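Side-chain contact in thiosulfate sulfurtransferase YnjE (Escherichia coli, PDB 2WLR), which transfers sulfur from thiosulfate to cyanide, giving thiocyanate and sulfite, as a monomeric periplasmic enzyme of the rhodanese family: residues L131-Q135 against Q136-V140. Numbering follows the deposited sequence.
Sequences LHDLQ and QGKEV
Lys-138 N to Asp-133 O and Gly-137 N to Leu-134 O are the two bonds of a Schellman motif that closes the C-terminal turn of the helix, with Gly-137 at positive phi. Gln-136 N reaches His-132 O at 3.0 Å in an ordinary i to i+4 helix bond, and weakly shares Asp-133 O. That second carbonyl takes its straighter bond from Lys-138 N, also at 3.0 Å. Gly-137 N meets Leu-134 O at 3.1 Å. A water donates to both Leu-134 O and Lys-138 O, and another joins the side-chain oxygens OE1 of Gln-135 and Gln-136. With CG anti to its carbonyl carbon (chi1 -73°), Gln-136 lays this methylene over one face of the His-132 imidazole, 3.9 Å from the centroid, in a CH-pi contact; a bend at chi2 carries the amide round, its plane 8° from that of the ring. With an alanine here instead of His-132, the methylene would probably lose the ring it lies on, leaving the Gln-136 side chain freer to turn. Lys-138 runs its CD past Asp-133 OD1 at 3.8 Å, but this oxygen is hydrogen-bonded to Gln-129 and the ammonium stays apart. Val-140 CG1 packs on Asp-133 CB at 3.6 Å, where the chain has come back beside the helix. The turn thus ends helix 128-135, whose His-132 and Gln-135 touch Trp-241 of helix 238-243, and starts the loop toward strand 148-154, where Leu-134 rests on Trp-148.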
ATOM      1  N   LEU A 131      -5.948   6.140 -14.317  1.00 11.93           N
ATOM      2  CA  LEU A 131      -6.459   4.954 -14.966  1.00 13.23           C
ATOM      3  C   LEU A 131      -7.537   5.333 -15.961  1.00 13.43           C
ATOM      4  O   LEU A 131      -7.617   4.759 -17.030  1.00 14.42           O
ATOM      5  CB  LEU A 131      -7.005   4.014 -13.908  1.00 14.17           C
ATOM      6  CG  LEU A 131      -7.476   2.648 -14.358  1.00 17.86           C
ATOM      7  CD1 LEU A 131      -6.398   1.960 -15.188  1.00 20.24           C
ATOM      8  CD2 LEU A 131      -7.836   1.853 -13.107  1.00 18.81           C
ATOM      9  N   HIS A 132      -8.384   6.283 -15.603  1.00 12.93           N
ATOM     10  CA  HIS A 132      -9.396   6.732 -16.547  1.00 13.88           C
ATOM     11  C   HIS A 132      -8.718   7.316 -17.796  1.00 14.53           C
ATOM     12  O   HIS A 132      -9.072   6.953 -18.927  1.00 14.49           O
ATOM     13  CB  HIS A 132     -10.330   7.720 -15.881  1.00 13.81           C
ATOM     14  CG  HIS A 132     -11.370   8.253 -16.799  1.00 17.17           C
ATOM     15  ND1 HIS A 132     -12.360   7.467 -17.346  1.00 19.75           N
ATOM     16  CD2 HIS A 132     -11.560   9.500 -17.282  1.00 18.78           C
ATOM     17  CE1 HIS A 132     -13.125   8.214 -18.123  1.00 19.41           C
ATOM     18  NE2 HIS A 132     -12.653   9.447 -18.115  1.00 20.12           N
ATOM     19  N   ASP A 133      -7.757   8.198 -17.606  1.00 13.98           N
ATOM     20  CA  ASP A 133      -7.040   8.787 -18.749  1.00 14.53           C
ATOM     21  C   ASP A 133      -6.384   7.711 -19.607  1.00 14.87           C
ATOM     22  O   ASP A 133      -6.461   7.782 -20.847  1.00 14.87           O
ATOM     23  CB  ASP A 133      -5.979   9.809 -18.301  1.00 15.19           C
ATOM     24  CG  ASP A 133      -6.572  11.072 -17.695  1.00 18.17           C
ATOM     25  OD1 ASP A 133      -7.761  11.351 -17.897  1.00 21.02           O
ATOM     26  OD2 ASP A 133      -5.827  11.781 -16.983  1.00 23.35           O
ATOM     27  N   LEU A 134      -5.744   6.720 -18.993  1.00 14.57           N
ATOM     28  CA  LEU A 134      -5.154   5.602 -19.734  1.00 14.99           C
ATOM     29  C   LEU A 134      -6.207   4.927 -20.598  1.00 15.83           C
ATOM     30  O   LEU A 134      -6.010   4.725 -21.789  1.00 16.36           O
ATOM     31  CB  LEU A 134      -4.551   4.584 -18.780  1.00 14.84           C
ATOM     32  CG  LEU A 134      -3.921   3.339 -19.406  1.00 15.75           C
ATOM     33  CD1 LEU A 134      -2.660   3.700 -20.117  1.00 17.35           C
ATOM     34  CD2 LEU A 134      -3.697   2.258 -18.352  1.00 16.43           C
ATOM     35  N   GLN A 135      -7.345   4.597 -19.994  1.00 16.78           N
ATOM     36  CA  GLN A 135      -8.427   3.912 -20.706  1.00 18.32           C
ATOM     37  C   GLN A 135      -8.977   4.715 -21.864  1.00 19.09           C
ATOM     38  O   GLN A 135      -9.511   4.155 -22.844  1.00 19.61           O
ATOM     39  CB  GLN A 135      -9.577   3.610 -19.749  1.00 19.11           C
ATOM     40  CG  GLN A 135      -9.257   2.608 -18.689  1.00 21.52           C
ATOM     41  CD  GLN A 135     -10.357   2.470 -17.622  1.00 25.44           C
ATOM     42  OE1 GLN A 135     -11.218   3.338 -17.453  1.00 28.64           O
ATOM     43  NE2 GLN A 135     -10.311   1.370 -16.887  1.00 29.32           N
ATOM     44  N   GLN A 136      -8.866   6.032 -21.768  1.00 19.41           N
ATOM     45  CA  GLN A 136      -9.442   6.936 -22.751  1.00 20.35           C
ATOM     46  C   GLN A 136      -8.459   7.243 -23.880  1.00 20.47           C
ATOM     47  O   GLN A 136      -8.771   8.010 -24.793  1.00 21.85           O
ATOM     48  CB  GLN A 136      -9.932   8.208 -22.062  1.00 20.71           C
ATOM     49  CG  GLN A 136     -11.201   7.995 -21.256  1.00 22.54           C
ATOM     50  CD  GLN A 136     -12.364   7.592 -22.141  1.00 26.03           C
ATOM     51  OE1 GLN A 136     -12.837   6.453 -22.095  1.00 30.72           O
ATOM     52  NE2 GLN A 136     -12.804   8.512 -22.979  1.00 29.21           N
ATOM     53  N   GLY A 137      -7.290   6.614 -23.826  1.00 19.89           N
ATOM     54  CA  GLY A 137      -6.253   6.752 -24.842  1.00 19.41           C
ATOM     55  C   GLY A 137      -5.407   8.004 -24.722  1.00 19.13           C
ATOM     56  O   GLY A 137      -4.743   8.392 -25.676  1.00 19.92           O
ATOM     57  N   LYS A 138      -5.410   8.641 -23.550  1.00 18.05           N
ATOM     58  CA  LYS A 138      -4.611   9.824 -23.333  1.00 17.97           C
ATOM     59  C   LYS A 138      -3.191   9.444 -22.957  1.00 16.69           C
ATOM     60  O   LYS A 138      -2.943   8.331 -22.465  1.00 16.45           O
ATOM     61  CB  LYS A 138      -5.189  10.701 -22.216  1.00 18.32           C
ATOM     62  CG  LYS A 138      -6.541  11.288 -22.522  1.00 21.57           C
ATOM     63  CD  LYS A 138      -6.928  12.326 -21.475  1.00 26.80           C
ATOM     64  CE  LYS A 138      -8.410  12.664 -21.525  1.00 29.51           C
ATOM     65  NZ  LYS A 138      -8.903  12.886 -22.900  1.00 32.59           N
ATOM     66  N   GLU A 139      -2.266  10.368 -23.192  1.00 15.23           N
ATOM     67  CA  GLU A 139      -0.905  10.247 -22.685  1.00 15.16           C
ATOM     68  C   GLU A 139      -0.922  10.441 -21.176  1.00 13.98           C
ATOM     69  O   GLU A 139      -1.482  11.418 -20.689  1.00 14.46           O
ATOM     70  CB  GLU A 139       0.032  11.288 -23.308  1.00 15.49           C
ATOM     71  CG  GLU A 139       1.490  11.061 -22.996  1.00 18.34           C
ATOM     72  CD  GLU A 139       2.420  12.094 -23.615  1.00 21.21           C
ATOM     73  OE1 GLU A 139       2.014  12.837 -24.532  1.00 23.05           O
ATOM     74  OE2 GLU A 139       3.582  12.156 -23.177  1.00 23.72           O
ATOM     75  N   VAL A 140      -0.302   9.511 -20.458  1.00 12.31           N
ATOM     76  CA  VAL A 140      -0.157   9.585 -19.003  1.00 11.84           C
ATOM     77  C   VAL A 140       1.266   9.336 -18.610  1.00 11.20           C
ATOM     78  O   VAL A 140       2.041   8.708 -19.339  1.00 12.29           O
ATOM     79  CB  VAL A 140      -1.074   8.537 -18.301  1.00 12.00           C
ATOM     80  CG1 VAL A 140      -2.551   8.739 -18.660  1.00 14.34           C
ATOM     81  CG2 VAL A 140      -0.616   7.115 -18.636  1.00 12.17           C
TER
HETATM   82  O   HOH W   1      -3.671   5.702 -23.137  1.00 19.57           O
HETATM   83  O   HOH W   2     -12.544   4.107 -20.239  1.00 42.10           O